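Local structure of tannase (Lactobacillus plantarum, 3WA7) at residues 72-77 / 82-87; 92-97 / 452-457. The protein hydrolyses galloyl ester bonds of tannins, as a tannase of the alpha/beta-hydrolase fold. All coordinates share one frame; numbering follows the deposited sequence.

Contact 1 (72-77 / 82-87); sequences PNTVGG and PADDPQ. With SO4 (sulfate ion), chain C.
P82 meets T74 through its backbone: the T74 hydroxyl OG1 donates to P82 O at 2.7 Å, in the carbonyl plane and on a lone pair, with a C=O...O angle of 130°. A chi1 of 58° tucks OG1 between the backbone N and carbonyl carbon of T74, which faces it to the proline; P82 CD lies 3.4 Å from OG1, beside the same hydroxyl. At D84 the other branch of the threonine takes over. T74 CG2 packs 3.5 Å from D84 OD2, a carboxylate oxygen that also accepts from N94 N, while OD1 takes D85 N from 34° out of the carboxylate plane, and T93 OG1 as well. The backbone N of D84 donates to a water, which hands on only a weak bond to P72 O. Further along, D85 OD1 accepts from Q87 N in an Asx turn, and D85 OD2 forms a salt bridge with R30. Both segments belong to the loop joining strand 69-72 to helix 95-103, where G77 N donates to a sulfate that also binds S163, the probable nucleophile; D84 and P86 rest on I98 of that helix, and P86 also touches F48 of strand 44-50.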
loop_
_atom_site.group_PDB
_atom_site.type_symbol
_atom_site.label_atom_id
_atom_site.label_comp_id
_atom_site.label_asym_id
_atom_site.label_seq_id
_atom_site.Cartn_x
_atom_site.Cartn_y
_atom_site.Cartn_z
ATOM N N PRO A 72 10.907 -1.989 -3.019
ATOM C CA PRO A 72 9.566 -2.504 -3.294
ATOM C C PRO A 72 9.285 -3.737 -2.452
ATOM O O PRO A 72 10.209 -4.429 -2.026
ATOM C CB PRO A 72 9.639 -2.839 -4.773
ATOM C CG PRO A 72 11.032 -3.411 -4.887
ATOM C CD PRO A 72 11.868 -2.452 -4.042
ATOM N N ASN A 73 8.012 -4.005 -2.196
ATOM C CA ASN A 73 7.658 -5.200 -1.446
ATOM C C ASN A 73 6.577 -5.943 -2.221
ATOM O O ASN A 73 5.863 -5.356 -3.034
ATOM C CB ASN A 73 7.188 -4.852 -0.027
ATOM C CG ASN A 73 5.808 -4.230 0.005
ATOM O OD1 ASN A 73 4.809 -4.896 -0.263
ATOM N ND2 ASN A 73 5.747 -2.945 0.336
ATOM N N THR A 74 6.462 -7.241 -1.974
ATOM C CA THR A 74 5.487 -8.053 -2.683
ATOM C C THR A 74 4.299 -8.436 -1.810
ATOM O O THR A 74 3.603 -9.412 -2.087
ATOM C CB THR A 74 6.147 -9.331 -3.205
ATOM O OG1 THR A 74 6.711 -10.056 -2.104
ATOM C CG2 THR A 74 7.251 -8.988 -4.191
ATOM N N VAL A 75 4.060 -7.656 -0.764
ATOM C CA VAL A 75 2.956 -7.941 0.138
ATOM C C VAL A 75 1.597 -7.640 -0.472
ATOM O O VAL A 75 1.378 -6.580 -1.063
ATOM C CB VAL A 75 3.087 -7.150 1.461
ATOM C CG1 VAL A 75 1.851 -7.371 2.333
ATOM C CG2 VAL A 75 4.333 -7.593 2.206
ATOM N N GLY A 76 0.700 -8.607 -0.327
ATOM C CA GLY A 76 -0.662 -8.479 -0.806
ATOM C C GLY A 76 -1.534 -9.210 0.199
ATOM O O GLY A 76 -1.108 -10.225 0.747
ATOM N N GLY A 77 -2.735 -8.698 0.454
ATOM C CA GLY A 77 -3.641 -9.338 1.397
ATOM C C GLY A 77 -3.084 -9.509 2.797
ATOM O O GLY A 77 -3.595 -10.318 3.577
ATOM N N PRO A 82 7.493 -12.473 -0.381
ATOM C CA PRO A 82 8.871 -12.919 -0.612
ATOM C C PRO A 82 9.762 -11.874 -1.276
ATOM O O PRO A 82 9.277 -10.989 -1.981
ATOM C CB PRO A 82 8.686 -14.167 -1.476
ATOM C CG PRO A 82 7.436 -13.873 -2.235
ATOM C CD PRO A 82 6.542 -13.274 -1.169
ATOM N N ALA A 83 11.067 -11.979 -1.028
ATOM C CA ALA A 83 12.037 -11.054 -1.613
ATOM C C ALA A 83 11.927 -11.163 -3.130
ATOM O O ALA A 83 11.984 -12.261 -3.685
ATOM C CB ALA A 83 13.451 -11.417 -1.154
ATOM N N ASP A 84 11.780 -10.023 -3.800
ATOM C CA ASP A 84 11.624 -10.004 -5.252
ATOM C C ASP A 84 12.949 -10.115 -6.007
ATOM O O ASP A 84 14.026 -10.027 -5.418
ATOM C CB ASP A 84 10.897 -8.725 -5.682
ATOM C CG ASP A 84 9.914 -8.965 -6.819
ATOM O OD1 ASP A 84 9.994 -10.024 -7.476
ATOM O OD2 ASP A 84 9.063 -8.086 -7.066
ATOM N N ASP A 85 12.854 -10.288 -7.322
ATOM C CA ASP A 85 14.035 -10.447 -8.163
ATOM C C ASP A 85 13.645 -10.025 -9.580
ATOM O O ASP A 85 12.533 -10.309 -10.021
ATOM C CB ASP A 85 14.443 -11.925 -8.145
ATOM C CG ASP A 85 15.797 -12.180 -8.772
ATOM O OD1 ASP A 85 15.980 -11.872 -9.967
ATOM O OD2 ASP A 85 16.674 -12.709 -8.060
ATOM N N PRO A 86 14.544 -9.335 -10.304
ATOM C CA PRO A 86 14.175 -8.929 -11.666
ATOM C C PRO A 86 13.973 -10.124 -12.599
ATOM O O PRO A 86 13.415 -9.981 -13.686
ATOM C CB PRO A 86 15.344 -8.037 -12.093
ATOM C CG PRO A 86 16.502 -8.595 -11.324
ATOM C CD PRO A 86 15.894 -8.856 -9.958
ATOM N N GLN A 87 14.416 -11.301 -12.161
ATOM C CA GLN A 87 14.275 -12.518 -12.960
ATOM C C GLN A 87 13.162 -13.419 -12.424
ATOM O O GLN A 87 12.961 -14.528 -12.917
ATOM C CB GLN A 87 15.598 -13.295 -12.993
ATOM C CG GLN A 87 16.793 -12.470 -13.473
ATOM C CD GLN A 87 18.057 -13.296 -13.660
ATOM O OE1 GLN A 87 18.456 -14.066 -12.779
ATOM N NE2 GLN A 87 18.703 -13.131 -14.811
HETATM S S SO4 C . -4.494 -8.094 -2.453
HETATM O O1 SO4 C . -3.414 -8.759 -3.203
HETATM O O2 SO4 C . -5.330 -7.312 -3.374
HETATM O O3 SO4 C . -5.328 -9.118 -1.807
HETATM O O4 SO4 C . -3.909 -7.203 -1.436
HETATM O O HOH W 1 10.456 -7.718 -2.238
#

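Contact 2 (92-97 / 452-457); sequences PTNAGT and SGDYDL
T97 and D454 meet where the N-terminal turn of helix 95-103 reaches the loop that follows the probable catalytic histidine, beside the active-site region of an alpha/beta-hydrolase. The one hydrogen bond across the segments is short: T97 OG1 donates to D454 OD2 at 2.6 Å. The hydroxyl comes to the anti side of that oxygen, 28° out of the carboxylate plane, and the two side chains cross at about a right angle. In T97 the hydroxyl sits beside the backbone N (chi1 -62°) and the methyl CG2 lies anti to that N, which turns both branches to 452-457: CG2 is 3.5 Å from D454 OD2 and 4.0 Å from L457 CD2. The second L457 methyl, CD1, lies 3.8 Å from T97 OG1, so the two leucine methyls flank the hydroxyl and the CG2 of T97. L457 begins helix 457-468, and through it the start of that helix also packs on helix 95-103. N94, the residue before the helix, brings OD1 to 3.7 Å from D454 OD2, a non-bonded approach of two oxygens with the amide plane turned 40° from the carboxylate. Before the helix, T93 OG1 accepts from A95 N at 3.0 Å, an ST turn. The D454 carboxylate is divided between two elements: OD2 takes the helix hydroxyl and OD1 takes N160 ND2, at the end of strand 157-160. Two neutral donors thus hold an aspartate that is probably charged and fix its rotation, tying the loop after the probable catalytic histidine to both helix 95-103 and the sheet.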
loop_
_atom_site.group_PDB
_atom_site.type_symbol
_atom_site.label_atom_id
_atom_site.label_comp_id
_atom_site.label_asym_id
_atom_site.label_seq_id
_atom_site.Cartn_x
_atom_site.Cartn_y
_atom_site.Cartn_z
ATOM N N PRO A 92 3.600 -13.769 -6.078
ATOM C CA PRO A 92 3.512 -12.354 -6.448
ATOM C C PRO A 92 4.890 -11.800 -6.787
ATOM O O PRO A 92 5.883 -12.145 -6.140
ATOM C CB PRO A 92 2.943 -11.717 -5.192
ATOM C CG PRO A 92 3.647 -12.484 -4.118
ATOM C CD PRO A 92 3.559 -13.922 -4.612
ATOM N N THR A 93 4.950 -10.944 -7.800
ATOM C CA THR A 93 6.212 -10.348 -8.209
ATOM C C THR A 93 6.009 -9.053 -8.984
ATOM O O THR A 93 4.994 -8.864 -9.658
ATOM C CB THR A 93 7.035 -11.318 -9.097
ATOM O OG1 THR A 93 8.244 -10.676 -9.517
ATOM C CG2 THR A 93 6.246 -11.718 -10.331
ATOM N N ASN A 94 6.979 -8.157 -8.855
ATOM C CA ASN A 94 6.972 -6.889 -9.568
ATOM C C ASN A 94 8.322 -6.839 -10.281
ATOM O O ASN A 94 8.949 -5.787 -10.393
ATOM C CB ASN A 94 6.841 -5.715 -8.591
ATOM C CG ASN A 94 5.533 -5.739 -7.813
ATOM O OD1 ASN A 94 4.452 -5.602 -8.386
ATOM N ND2 ASN A 94 5.627 -5.913 -6.500
ATOM N N ALA A 95 8.759 -8.005 -10.757
ATOM C CA ALA A 95 10.039 -8.139 -11.449
ATOM C C ALA A 95 10.230 -7.113 -12.563
ATOM O O ALA A 95 11.318 -6.564 -12.722
ATOM C CB ALA A 95 10.180 -9.549 -12.017
ATOM N N GLY A 96 9.174 -6.869 -13.334
ATOM C CA GLY A 96 9.257 -5.915 -14.426
ATOM C C GLY A 96 9.639 -4.532 -13.940
ATOM O O GLY A 96 10.396 -3.816 -14.591
ATOM N N THR A 97 9.108 -4.152 -12.786
ATOM C CA THR A 97 9.414 -2.850 -12.219
ATOM C C THR A 97 10.887 -2.784 -11.833
ATOM O O THR A 97 11.545 -1.768 -12.050
ATOM C CB THR A 97 8.543 -2.577 -10.987
ATOM O OG1 THR A 97 7.169 -2.551 -11.388
ATOM C CG2 THR A 97 8.914 -1.245 -10.347
ATOM N N SER A 452 -4.696 -2.690 -8.576
ATOM C CA SER A 452 -3.383 -3.090 -9.071
ATOM C C SER A 452 -2.363 -1.990 -8.818
ATOM O O SER A 452 -2.683 -0.971 -8.216
ATOM C CB SER A 452 -3.466 -3.351 -10.572
ATOM O OG SER A 452 -3.878 -2.171 -11.245
ATOM N N GLY A 453 -1.135 -2.200 -9.287
ATOM C CA GLY A 453 -0.095 -1.202 -9.110
ATOM C C GLY A 453 0.983 -1.292 -10.177
ATOM O O GLY A 453 0.903 -2.133 -11.072
ATOM N N ASP A 454 1.979 -0.412 -10.087
ATOM C CA ASP A 454 3.106 -0.393 -11.023
ATOM C C ASP A 454 2.704 -0.354 -12.500
ATOM O O ASP A 454 3.413 -0.889 -13.352
ATOM C CB ASP A 454 3.996 -1.619 -10.778
ATOM C CG ASP A 454 4.696 -1.583 -9.425
ATOM O OD1 ASP A 454 4.207 -0.890 -8.511
ATOM O OD2 ASP A 454 5.732 -2.266 -9.270
ATOM N N TYR A 455 1.583 0.291 -12.805
ATOM C CA TYR A 455 1.099 0.372 -14.185
ATOM C C TYR A 455 1.457 1.682 -14.884
ATOM O O TYR A 455 1.108 1.885 -16.049
ATOM C CB TYR A 455 -0.423 0.186 -14.196
ATOM C CG TYR A 455 -1.124 1.001 -13.134
ATOM C CD1 TYR A 455 -1.205 2.388 -13.231
ATOM C CD2 TYR A 455 -1.657 0.389 -11.998
ATOM C CE1 TYR A 455 -1.792 3.151 -12.228
ATOM C CE2 TYR A 455 -2.249 1.143 -10.986
ATOM C CZ TYR A 455 -2.311 2.524 -11.109
ATOM O OH TYR A 455 -2.870 3.278 -10.102
ATOM N N ASP A 456 2.163 2.558 -14.175
ATOM C CA ASP A 456 2.546 3.867 -14.701
ATOM C C ASP A 456 4.011 4.173 -14.404
ATOM O O ASP A 456 4.334 5.273 -13.959
ATOM C CB ASP A 456 1.680 4.933 -14.035
ATOM C CG ASP A 456 1.765 4.870 -12.520
ATOM O OD1 ASP A 456 2.440 3.949 -12.014
ATOM O OD2 ASP A 456 1.164 5.724 -11.835
ATOM N N LEU A 457 4.894 3.214 -14.655
ATOM C CA LEU A 457 6.311 3.403 -14.359
ATOM C C LEU A 457 6.950 4.652 -14.964
ATOM O O LEU A 457 7.843 5.248 -14.356
ATOM C CB LEU A 457 7.098 2.149 -14.758
ATOM C CG LEU A 457 6.620 0.870 -14.057
ATOM C CD1 LEU A 457 7.561 -0.278 -14.397
ATOM C CD2 LEU A 457 6.566 1.086 -12.546
#

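How the contacts relate
Both contacts involve the approach to helix 95-103, and their centres lie about 10 Å apart. D84 connects them directly: its carboxylate, part of contact 1, holds residues 93-94, which lead into the helix of contact 2. Contact 1 is buried and local, joining two parts of a single loop with four residues between them in sequence. Contact 2 is only partly buried and brings together segments more than 350 residues apart. In each a threonine hydroxyl is the donor, but it meets a neutral backbone carbonyl in contact 1 and an aspartate carboxylate in contact 2, where leucine methyls add an apolar flank.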